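Local coordinates for protein putative oxidoreductase molybdopterin-binding subunit (Sulfolobus tokodaii, PDB 4ZOH) that probably serves as the molybdenum-bearing subunit of an oxidoreductase of the xanthine dehydrogenase and aldehyde oxidase family, binding a pterin cytosine dinucleotide cofactor, at residues Leu501-Ile512 with Ile541-Leu552; Ala170-Phe181 with Leu228-Lys237. All coordinates share one frame; numbering follows the deposited sequence.

Interaction 1: Leu501-Ile512 with Ile541-Leu552; sequences LKDKLIEIGAKI and IVKNAFKMGESL
Ile508 reaches across from the helix 501-512 with two branches: CD1 meets Ala545 CB at 3.7 Å and Leu552 CD2 at 3.8 Å, while CG2 packs on Ile541 CG2. Chi1 of -65° puts CG1 beside the backbone N, and chi2 near 147° then brings CD1 to Ala545, whose small methyl leaves room. Ile541 answers from the other helix, its CD1 4.0 Å from Gly509 CA; a CB on Gly509 would crowd that methyl, so glycine suits the place. The end of helix 486-512 thus crosses helix 538-547, the short segments at 81°, and Ile512 CD1 adds Asn544 CB at 3.6 Å. A Schellman motif with Gly549 at positive phi ends the second helix and brings Leu552 against Leu501 and Leu505. Leu501, Val542 and Leu552 also meet Val427 of strand 420-427, just before strand 553-559 begins. Lys504 bends over the Ser551-Leu552 backbone, its CE 3.2 Å from Ser551 O and its CG against Leu552 CD2. Cutting this chain back to an alanine is likely to take the aliphatic cover off Leu552 CD2 and the Ser551 carbonyl. With no hydrogen bond across, the contact between the two segments rests on apolar packing and shape.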
loop_
_atom_site.group_PDB
_atom_site.type_symbol
_atom_site.label_atom_id
_atom_site.label_comp_id
_atom_site.label_asym_id
_atom_site.label_seq_id
_atom_site.Cartn_x
_atom_site.Cartn_y
_atom_site.Cartn_z
ATOM N N LEU A 501 -8.906 8.684 -31.025
ATOM C CA LEU A 501 -10.090 8.081 -30.429
ATOM C C LEU A 501 -11.371 8.512 -31.159
ATOM O O LEU A 501 -12.221 7.685 -31.429
ATOM C CB LEU A 501 -10.217 8.332 -28.894
ATOM C CG LEU A 501 -11.540 7.790 -28.343
ATOM C CD1 LEU A 501 -11.709 6.267 -28.531
ATOM C CD2 LEU A 501 -11.747 8.199 -26.903
ATOM N N LYS A 502 -11.495 9.802 -31.437
ATOM C CA LYS A 502 -12.690 10.341 -32.102
ATOM C C LYS A 502 -12.831 9.743 -33.529
ATOM O O LYS A 502 -13.912 9.278 -33.909
ATOM C CB LYS A 502 -12.575 11.866 -32.163
ATOM C CG LYS A 502 -13.842 12.601 -32.613
ATOM C CD LYS A 502 -13.509 14.017 -33.023
ATOM C CE LYS A 502 -14.717 14.695 -33.647
ATOM N NZ LYS A 502 -14.297 15.946 -34.338
ATOM N N ASP A 503 -11.727 9.752 -34.278
ATOM C CA ASP A 503 -11.661 9.111 -35.588
ATOM C C ASP A 503 -12.087 7.667 -35.555
ATOM O O ASP A 503 -12.774 7.196 -36.487
ATOM C CB ASP A 503 -10.254 9.187 -36.209
ATOM C CG ASP A 503 -9.821 10.596 -36.489
ATOM O OD1 ASP A 503 -8.583 10.828 -36.645
ATOM O OD2 ASP A 503 -10.722 11.482 -36.510
ATOM N N LYS A 504 -11.695 6.960 -34.490
ATOM C CA LYS A 504 -12.074 5.545 -34.355
ATOM C C LYS A 504 -13.539 5.400 -34.015
ATOM O O LYS A 504 -14.206 4.482 -34.519
ATOM C CB LYS A 504 -11.181 4.820 -33.354
ATOM C CG LYS A 504 -10.999 3.323 -33.613
ATOM C CD LYS A 504 -9.598 2.875 -33.175
ATOM C CE LYS A 504 -9.270 3.375 -31.758
ATOM N NZ LYS A 504 -8.011 4.159 -31.651
ATOM N N LEU A 505 -14.058 6.286 -33.163
ATOM C CA LEU A 505 -15.470 6.218 -32.769
ATOM C C LEU A 505 -16.341 6.477 -34.030
ATOM O O LEU A 505 -17.398 5.829 -34.204
ATOM C CB LEU A 505 -15.811 7.264 -31.690
ATOM C CG LEU A 505 -15.336 7.168 -30.223
ATOM C CD1 LEU A 505 -15.701 8.442 -29.457
ATOM C CD2 LEU A 505 -15.967 5.960 -29.568
ATOM N N ILE A 506 -15.881 7.417 -34.871
ATOM C CA ILE A 506 -16.509 7.746 -36.174
ATOM C C ILE A 506 -16.637 6.522 -37.101
ATOM O O ILE A 506 -17.761 6.168 -37.541
ATOM C CB ILE A 506 -15.867 8.978 -36.869
ATOM C CG1 ILE A 506 -16.374 10.259 -36.185
ATOM C CG2 ILE A 506 -16.259 9.021 -38.355
ATOM C CD1 ILE A 506 -15.605 11.521 -36.516
ATOM N N GLU A 507 -15.532 5.853 -37.365
ATOM C CA GLU A 507 -15.617 4.715 -38.270
ATOM C C GLU A 507 -16.420 3.507 -37.752
ATOM O O GLU A 507 -17.140 2.861 -38.544
ATOM C CB GLU A 507 -14.271 4.340 -38.832
ATOM C CG GLU A 507 -13.201 4.017 -37.826
ATOM C CD GLU A 507 -12.152 3.127 -38.452
ATOM O OE1 GLU A 507 -10.989 3.126 -37.993
ATOM O OE2 GLU A 507 -12.508 2.428 -39.422
ATOM N N ILE A 508 -16.363 3.238 -36.442
ATOM C CA ILE A 508 -17.232 2.196 -35.864
ATOM C C ILE A 508 -18.714 2.615 -36.022
ATOM O O ILE A 508 -19.571 1.800 -36.427
ATOM C CB ILE A 508 -16.810 1.825 -34.412
ATOM C CG1 ILE A 508 -15.415 1.190 -34.457
ATOM C CG2 ILE A 508 -17.770 0.827 -33.770
ATOM C CD1 ILE A 508 -14.557 1.474 -33.258
ATOM N N GLY A 509 -18.991 3.892 -35.723
ATOM C CA GLY A 509 -20.314 4.503 -35.913
ATOM C C GLY A 509 -20.759 4.391 -37.374
ATOM O O GLY A 509 -21.892 4.013 -37.635
ATOM N N ALA A 510 -19.850 4.701 -38.299
ATOM C CA ALA A 510 -20.067 4.598 -39.752
ATOM C C ALA A 510 -20.373 3.149 -40.138
ATOM O O ALA A 510 -21.440 2.889 -40.704
ATOM C CB ALA A 510 -18.864 5.128 -40.522
ATOM N N LYS A 511 -19.470 2.216 -39.795
ATOM C CA LYS A 511 -19.741 0.776 -39.914
ATOM C C LYS A 511 -21.121 0.345 -39.416
ATOM O O LYS A 511 -21.842 -0.311 -40.161
ATOM C CB LYS A 511 -18.669 -0.066 -39.239
ATOM C CG LYS A 511 -17.576 -0.559 -40.157
ATOM C CD LYS A 511 -17.037 -1.872 -39.631
ATOM C CE LYS A 511 -15.515 -1.881 -39.683
ATOM N NZ LYS A 511 -14.971 -3.267 -39.777
ATOM N N ILE A 512 -21.508 0.740 -38.199
ATOM C CA ILE A 512 -22.831 0.422 -37.656
ATOM C C ILE A 512 -24.014 1.017 -38.478
ATOM O O ILE A 512 -25.103 0.440 -38.532
ATOM C CB ILE A 512 -22.926 0.807 -36.157
ATOM C CG1 ILE A 512 -21.849 0.066 -35.330
ATOM C CG2 ILE A 512 -24.327 0.569 -35.577
ATOM C CD1 ILE A 512 -21.614 0.653 -33.949
ATOM N N ILE A 541 -21.748 2.594 -29.631
ATOM C CA ILE A 541 -20.529 2.474 -30.431
ATOM C C ILE A 541 -19.447 1.627 -29.694
ATOM O O ILE A 541 -18.765 0.760 -30.297
ATOM C CB ILE A 541 -19.975 3.872 -30.850
ATOM C CG1 ILE A 541 -20.874 4.546 -31.935
ATOM C CG2 ILE A 541 -18.546 3.768 -31.374
ATOM C CD1 ILE A 541 -20.513 5.995 -32.196
ATOM N N VAL A 542 -19.311 1.915 -28.391
ATOM C CA VAL A 542 -18.274 1.348 -27.543
ATOM C C VAL A 542 -18.573 -0.151 -27.405
ATOM O O VAL A 542 -17.720 -0.973 -27.681
ATOM C CB VAL A 542 -18.231 2.040 -26.184
ATOM C CG1 VAL A 542 -17.357 1.232 -25.205
ATOM C CG2 VAL A 542 -17.710 3.472 -26.306
ATOM N N LYS A 543 -19.788 -0.532 -27.011
ATOM C CA LYS A 543 -20.096 -1.993 -26.906
ATOM C C LYS A 543 -19.913 -2.806 -28.193
ATOM O O LYS A 543 -19.394 -3.954 -28.192
ATOM C CB LYS A 543 -21.438 -2.197 -26.317
ATOM C CG LYS A 543 -21.506 -1.500 -24.998
ATOM C CD LYS A 543 -22.760 -1.914 -24.309
ATOM C CE LYS A 543 -22.847 -1.246 -22.947
ATOM N NZ LYS A 543 -23.574 -2.234 -22.145
ATOM N N ASN A 544 -20.298 -2.179 -29.294
ATOM C CA ASN A 544 -20.081 -2.741 -30.605
ATOM C C ASN A 544 -18.618 -2.781 -30.996
ATOM O O ASN A 544 -18.224 -3.694 -31.684
ATOM C CB ASN A 544 -21.007 -2.089 -31.671
ATOM C CG ASN A 544 -22.457 -2.572 -31.514
ATOM O OD1 ASN A 544 -22.779 -3.725 -31.855
ATOM N ND2 ASN A 544 -23.320 -1.734 -30.899
ATOM N N ALA A 545 -17.804 -1.827 -30.557
ATOM C CA ALA A 545 -16.362 -1.950 -30.836
ATOM C C ALA A 545 -15.750 -3.216 -30.218
ATOM O O ALA A 545 -14.928 -3.875 -30.839
ATOM C CB ALA A 545 -15.594 -0.704 -30.388
ATOM N N PHE A 546 -16.167 -3.545 -28.995
ATOM C CA PHE A 546 -15.708 -4.725 -28.335
ATOM C C PHE A 546 -16.208 -5.995 -29.069
ATOM O O PHE A 546 -15.412 -6.911 -29.362
ATOM C CB PHE A 546 -16.148 -4.698 -26.864
ATOM C CG PHE A 546 -15.225 -3.909 -25.948
ATOM C CD1 PHE A 546 -14.206 -4.577 -25.221
ATOM C CD2 PHE A 546 -15.381 -2.519 -25.751
ATOM C CE1 PHE A 546 -13.364 -3.889 -24.338
ATOM C CE2 PHE A 546 -14.542 -1.814 -24.857
ATOM C CZ PHE A 546 -13.512 -2.504 -24.147
ATOM N N LYS A 547 -17.492 -6.048 -29.410
ATOM C CA LYS A 547 -18.065 -7.213 -30.162
ATOM C C LYS A 547 -17.384 -7.441 -31.518
ATOM O O LYS A 547 -17.222 -8.558 -31.938
ATOM C CB LYS A 547 -19.569 -7.064 -30.380
ATOM C CG LYS A 547 -20.432 -7.628 -29.277
ATOM C CD LYS A 547 -21.834 -7.012 -29.338
ATOM C CE LYS A 547 -22.285 -6.651 -27.931
ATOM N NZ LYS A 547 -23.756 -6.590 -27.766
ATOM N N MET A 548 -16.984 -6.367 -32.172
ATOM C CA MET A 548 -16.288 -6.413 -33.434
ATOM C C MET A 548 -14.774 -6.647 -33.312
ATOM O O MET A 548 -14.050 -6.582 -34.330
ATOM C CB MET A 548 -16.501 -5.092 -34.156
ATOM C CG MET A 548 -17.887 -4.897 -34.774
ATOM S SD MET A 548 -18.223 -3.150 -35.168
ATOM C CE MET A 548 -16.798 -2.710 -36.171
ATOM N N GLY A 549 -14.289 -6.911 -32.090
ATOM C CA GLY A 549 -12.822 -7.061 -31.818
ATOM C C GLY A 549 -12.028 -5.809 -32.142
ATOM O O GLY A 549 -10.927 -5.899 -32.609
ATOM N N GLU A 550 -12.610 -4.638 -31.945
ATOM C CA GLU A 550 -11.957 -3.385 -32.255
ATOM C C GLU A 550 -11.626 -2.606 -30.950
ATOM O O GLU A 550 -12.520 -2.235 -30.190
ATOM C CB GLU A 550 -12.905 -2.566 -33.113
ATOM C CG GLU A 550 -12.667 -2.710 -34.599
ATOM C CD GLU A 550 -11.566 -1.778 -35.022
ATOM O OE1 GLU A 550 -11.773 -0.527 -34.929
ATOM O OE2 GLU A 550 -10.485 -2.302 -35.390
ATOM N N SER A 551 -10.352 -2.362 -30.701
ATOM C CA SER A 551 -9.933 -1.748 -29.464
ATOM C C SER A 551 -10.088 -0.211 -29.484
ATOM O O SER A 551 -9.689 0.436 -30.445
ATOM C CB SER A 551 -8.469 -2.064 -29.158
ATOM O OG SER A 551 -8.057 -1.284 -28.036
ATOM N N LEU A 552 -10.574 0.344 -28.373
ATOM C CA LEU A 552 -10.685 1.789 -28.164
ATOM C C LEU A 552 -9.690 2.219 -27.058
ATOM O O LEU A 552 -10.045 2.872 -26.070
ATOM C CB LEU A 552 -12.137 2.124 -27.753
ATOM C CG LEU A 552 -13.238 1.922 -28.824
ATOM C CD1 LEU A 552 -14.617 2.269 -28.216
ATOM C CD2 LEU A 552 -12.945 2.802 -30.056
#

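Interaction 2: Ala170-Phe181 with Leu228-Lys237; sequences ALAYFDGNKLTF and LAKLALMLRK
Phe174 ends a strand of the antiparallel hairpin 170-174/179-183, part of a mixed sheet on one face of which helix 223-235 packs. Its CB lies 3.6 Å from Ala232 O, and CG, swung away from the backbone N (chi1 178°), comes under Leu233 CD2. That methyl makes a CH-pi contact 3.8 Å from the ring centroid, over the face but offset toward the rim; Gly176 N covers the opposite face. Farther out, CE2 sits over the centre of one face of the Arg236 guanidinium, 3.8 Å from CZ, whereas the guanidinium meets the phenyl ring at its edge, the planes 75° apart. A flat aromatic thus fills the wedge between helix end and hairpin turn. Arg236 has left the helix with positive phi, and its NE makes a weak hydrogen bond back to Leu233 O.

Small residues let the layers approach: Ala172 CB meets Ala232 CB at 3.7 Å, and Ala170 receives Leu228 CD2. From the second strand, Leu179 and Phe181 lean on Ala229, and Leu195 of helix 188-199 touches both Phe181 and Ala229. In the turn, Asp175 OD1 accepts from Asn177 N, forming an Asx turn, and from Lys178 N, forming an Asx motif. Gly176, at phi 116°, takes a backbone shape that would jam a side chain against the preceding carbonyl. Lys178 NZ forms salt bridges with Glu473 and with Glu466 of the second subunit. Water bridges the segments: one molecule accepts from Phe174 N and donates to Ala232 O, 2.9 Å from each.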
loop_
_atom_site.group_PDB
_atom_site.type_symbol
_atom_site.label_atom_id
_atom_site.label_comp_id
_atom_site.label_asym_id
_atom_site.label_seq_id
_atom_site.Cartn_x
_atom_site.Cartn_y
_atom_site.Cartn_z
ATOM N N ALA A 170 11.616 8.382 -0.874
ATOM C CA ALA A 170 11.465 7.232 -1.756
ATOM C C ALA A 170 11.221 5.975 -0.950
ATOM O O ALA A 170 11.500 5.928 0.282
ATOM C CB ALA A 170 12.697 7.048 -2.639
ATOM N N LEU A 171 10.618 5.016 -1.658
ATOM C CA LEU A 171 10.230 3.749 -1.078
ATOM C C LEU A 171 10.512 2.661 -2.107
ATOM O O LEU A 171 9.961 2.715 -3.202
ATOM C CB LEU A 171 8.722 3.719 -0.701
ATOM C CG LEU A 171 8.151 2.400 -0.176
ATOM C CD1 LEU A 171 8.828 1.891 1.128
ATOM C CD2 LEU A 171 6.608 2.527 -0.001
ATOM N N ALA A 172 11.355 1.694 -1.735
ATOM C CA ALA A 172 11.879 0.715 -2.717
ATOM C C ALA A 172 11.639 -0.724 -2.244
ATOM O O ALA A 172 11.834 -1.040 -1.089
ATOM C CB ALA A 172 13.361 0.949 -2.938
ATOM N N TYR A 173 11.181 -1.565 -3.161
ATOM C CA TYR A 173 10.801 -2.910 -2.811
ATOM C C TYR A 173 11.111 -3.836 -3.968
ATOM O O TYR A 173 10.591 -3.659 -5.065
ATOM C CB TYR A 173 9.299 -3.019 -2.488
ATOM C CG TYR A 173 8.957 -4.420 -2.165
ATOM C CD1 TYR A 173 9.657 -5.093 -1.154
ATOM C CD2 TYR A 173 7.976 -5.108 -2.892
ATOM C CE1 TYR A 173 9.392 -6.416 -0.835
ATOM C CE2 TYR A 173 7.674 -6.436 -2.594
ATOM C CZ TYR A 173 8.388 -7.084 -1.557
ATOM O OH TYR A 173 8.116 -8.380 -1.237
ATOM N N PHE A 174 11.943 -4.851 -3.706
ATOM C CA PHE A 174 12.299 -5.811 -4.789
ATOM C C PHE A 174 11.703 -7.137 -4.344
ATOM O O PHE A 174 12.006 -7.586 -3.215
ATOM C CB PHE A 174 13.850 -5.851 -4.899
ATOM C CG PHE A 174 14.365 -6.813 -5.912
ATOM C CD1 PHE A 174 14.019 -6.660 -7.267
ATOM C CD2 PHE A 174 15.143 -7.922 -5.511
ATOM C CE1 PHE A 174 14.449 -7.590 -8.224
ATOM C CE2 PHE A 174 15.582 -8.850 -6.455
ATOM C CZ PHE A 174 15.257 -8.679 -7.818
ATOM N N ASP A 175 10.844 -7.750 -5.182
ATOM C CA ASP A 175 10.225 -8.988 -4.859
ATOM C C ASP A 175 10.979 -10.266 -5.285
ATOM O O ASP A 175 10.467 -11.344 -5.089
ATOM C CB ASP A 175 8.841 -9.026 -5.434
ATOM C CG ASP A 175 8.852 -9.095 -6.909
ATOM O OD1 ASP A 175 9.891 -9.269 -7.575
ATOM O OD2 ASP A 175 7.787 -8.985 -7.403
ATOM N N GLY A 176 12.174 -10.138 -5.854
ATOM C CA GLY A 176 12.949 -11.300 -6.334
ATOM C C GLY A 176 13.142 -11.239 -7.831
ATOM O O GLY A 176 14.129 -11.742 -8.358
ATOM N N ASN A 177 12.193 -10.615 -8.513
ATOM C CA ASN A 177 12.234 -10.438 -9.954
ATOM C C ASN A 177 12.169 -8.933 -10.325
ATOM O O ASN A 177 12.853 -8.449 -11.248
ATOM C CB ASN A 177 11.034 -11.141 -10.615
ATOM C CG ASN A 177 10.867 -10.745 -12.086
ATOM O OD1 ASN A 177 11.829 -10.798 -12.876
ATOM N ND2 ASN A 177 9.654 -10.313 -12.460
ATOM N N LYS A 178 11.294 -8.217 -9.640
ATOM C CA LYS A 178 10.972 -6.862 -10.036
ATOM C C LYS A 178 11.175 -5.852 -8.878
ATOM O O LYS A 178 10.721 -6.074 -7.730
ATOM C CB LYS A 178 9.559 -6.928 -10.519
ATOM C CG LYS A 178 8.941 -5.631 -10.843
ATOM C CD LYS A 178 7.521 -6.039 -11.195
ATOM C CE LYS A 178 6.634 -4.855 -11.412
ATOM N NZ LYS A 178 5.346 -5.439 -11.907
ATOM N N LEU A 179 11.826 -4.748 -9.198
ATOM C CA LEU A 179 11.917 -3.609 -8.289
ATOM C C LEU A 179 10.725 -2.686 -8.490
ATOM O O LEU A 179 10.509 -2.196 -9.581
ATOM C CB LEU A 179 13.168 -2.770 -8.547
ATOM C CG LEU A 179 13.478 -1.567 -7.626
ATOM C CD1 LEU A 179 13.462 -1.901 -6.166
ATOM C CD2 LEU A 179 14.788 -0.922 -8.062
ATOM N N THR A 180 9.965 -2.443 -7.429
ATOM C CA THR A 180 8.978 -1.302 -7.487
ATOM C C THR A 180 9.553 -0.155 -6.666
ATOM O O THR A 180 9.993 -0.406 -5.555
ATOM C CB THR A 180 7.593 -1.733 -6.995
ATOM O OG1 THR A 180 7.139 -2.797 -7.838
ATOM C CG2 THR A 180 6.614 -0.601 -7.077
ATOM N N PHE A 181 9.616 1.050 -7.247
ATOM C CA PHE A 181 10.285 2.236 -6.637
ATOM C C PHE A 181 9.347 3.444 -6.646
ATOM O O PHE A 181 8.978 3.914 -7.757
ATOM C CB PHE A 181 11.533 2.642 -7.497
ATOM C CG PHE A 181 12.569 3.449 -6.715
ATOM C CD1 PHE A 181 13.493 2.827 -5.894
ATOM C CD2 PHE A 181 12.637 4.835 -6.822
ATOM C CE1 PHE A 181 14.442 3.572 -5.157
ATOM C CE2 PHE A 181 13.592 5.577 -6.123
ATOM C CZ PHE A 181 14.504 4.949 -5.293
ATOM N N LEU A 228 19.220 3.612 -2.498
ATOM C CA LEU A 228 18.057 2.942 -1.900
ATOM C C LEU A 228 17.649 1.781 -2.798
ATOM O O LEU A 228 17.323 0.683 -2.351
ATOM C CB LEU A 228 16.867 3.940 -1.769
ATOM C CG LEU A 228 15.733 3.367 -0.932
ATOM C CD1 LEU A 228 16.159 3.265 0.546
ATOM C CD2 LEU A 228 14.480 4.273 -1.100
ATOM N N ALA A 229 17.704 2.045 -4.095
ATOM C CA ALA A 229 17.281 1.090 -5.048
ATOM C C ALA A 229 18.207 -0.175 -5.058
ATOM O O ALA A 229 17.732 -1.322 -5.098
ATOM C CB ALA A 229 17.243 1.736 -6.363
ATOM N N LYS A 230 19.500 0.074 -4.983
ATOM C CA LYS A 230 20.494 -0.944 -4.970
ATOM C C LYS A 230 20.391 -1.738 -3.638
ATOM O O LYS A 230 20.411 -2.930 -3.648
ATOM C CB LYS A 230 21.871 -0.265 -5.073
ATOM C CG LYS A 230 23.026 -1.222 -4.755
ATOM C CD LYS A 230 23.217 -2.098 -5.994
ATOM C CE LYS A 230 24.708 -2.328 -6.289
ATOM N NZ LYS A 230 24.753 -3.772 -6.579
ATOM N N LEU A 231 20.310 -1.060 -2.508
ATOM C CA LEU A 231 19.971 -1.730 -1.277
ATOM C C LEU A 231 18.715 -2.609 -1.276
ATOM O O LEU A 231 18.724 -3.692 -0.636
ATOM C CB LEU A 231 19.925 -0.764 -0.117
ATOM C CG LEU A 231 21.269 -0.136 0.256
ATOM C CD1 LEU A 231 21.016 0.987 1.228
ATOM C CD2 LEU A 231 22.223 -1.174 0.858
ATOM N N ALA A 232 17.658 -2.177 -2.009
ATOM C CA ALA A 232 16.430 -2.940 -2.007
ATOM C C ALA A 232 16.669 -4.292 -2.669
ATOM O O ALA A 232 16.090 -5.260 -2.193
ATOM C CB ALA A 232 15.262 -2.200 -2.689
ATOM N N LEU A 233 17.466 -4.351 -3.754
ATOM C CA LEU A 233 17.871 -5.641 -4.358
ATOM C C LEU A 233 18.520 -6.618 -3.367
ATOM O O LEU A 233 18.277 -7.815 -3.395
ATOM C CB LEU A 233 18.808 -5.475 -5.569
ATOM C CG LEU A 233 18.387 -4.450 -6.618
ATOM C CD1 LEU A 233 19.338 -4.574 -7.772
ATOM C CD2 LEU A 233 16.949 -4.582 -7.041
ATOM N N MET A 234 19.303 -6.063 -2.477
ATOM C CA MET A 234 20.034 -6.832 -1.520
ATOM C C MET A 234 19.170 -7.240 -0.319
ATOM O O MET A 234 19.207 -8.377 0.090
ATOM C CB MET A 234 21.245 -6.003 -1.055
ATOM C CG MET A 234 22.442 -6.837 -0.696
ATOM S SD MET A 234 23.525 -5.918 0.379
ATOM C CE MET A 234 23.468 -7.075 1.760
ATOM N N LEU A 235 18.493 -6.294 0.306
ATOM C CA LEU A 235 17.796 -6.562 1.546
ATOM C C LEU A 235 16.452 -7.309 1.424
ATOM O O LEU A 235 16.049 -7.956 2.378
ATOM C CB LEU A 235 17.585 -5.266 2.319
ATOM C CG LEU A 235 18.837 -4.954 3.131
ATOM C CD1 LEU A 235 19.576 -3.797 2.564
ATOM C CD2 LEU A 235 18.458 -4.627 4.574
ATOM N N ARG A 236 15.735 -7.200 0.304
ATOM C CA ARG A 236 14.435 -7.931 0.167
ATOM C C ARG A 236 13.296 -7.551 1.150
ATOM O O ARG A 236 12.372 -8.369 1.349
ATOM C CB ARG A 236 14.637 -9.473 0.242
ATOM C CG ARG A 236 15.723 -10.054 -0.663
ATOM C CD ARG A 236 15.754 -9.455 -2.035
ATOM N NE ARG A 236 16.796 -10.134 -2.833
ATOM C CZ ARG A 236 16.590 -11.189 -3.625
ATOM N NH1 ARG A 236 15.378 -11.743 -3.728
ATOM N NH2 ARG A 236 17.582 -11.670 -4.336
ATOM N N LYS A 237 13.419 -6.390 1.826
ATOM C CA LYS A 237 12.339 -5.737 2.552
ATOM C C LYS A 237 12.099 -4.406 1.844
ATOM O O LYS A 237 12.970 -3.912 1.105
ATOM C CB LYS A 237 12.667 -5.498 4.028
ATOM C CG LYS A 237 13.169 -6.704 4.828
ATOM C CD LYS A 237 11.997 -7.563 5.276
ATOM C CE LYS A 237 12.519 -8.863 5.883
ATOM N NZ LYS A 237 11.401 -9.564 6.551
HETATM O O HOH W 1 13.429 -4.834 -1.215
HETATM O O HOH W 2 11.649 -9.688 -1.471
HETATM O O HOH W 3 16.114 -13.139 -6.537
#

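Overall arrangement
Interactions 1 and 2 are separate, their centres 42 Å apart and their nearest atoms about 21 Å apart. They follow one another along the chain, in its two successive molybdopterin cofactor-binding regions. Interaction 1 joins two helices about 41 Å from the centre of the chain; interaction 2, about 29 Å from it, joins a helix to a sheet. The pterin cytosine dinucleotide is bound by residues spread between positions 213 and 672, a span that includes helix 228-235 and both segments of interaction 1. Both are packing contacts that also face the second subunit: Ser551 hydrogen-bonds its Glu476, and Arg236 O accepts from its Lys19. Interaction 2 also touches the chain of another protein through Arg236 and Lys237.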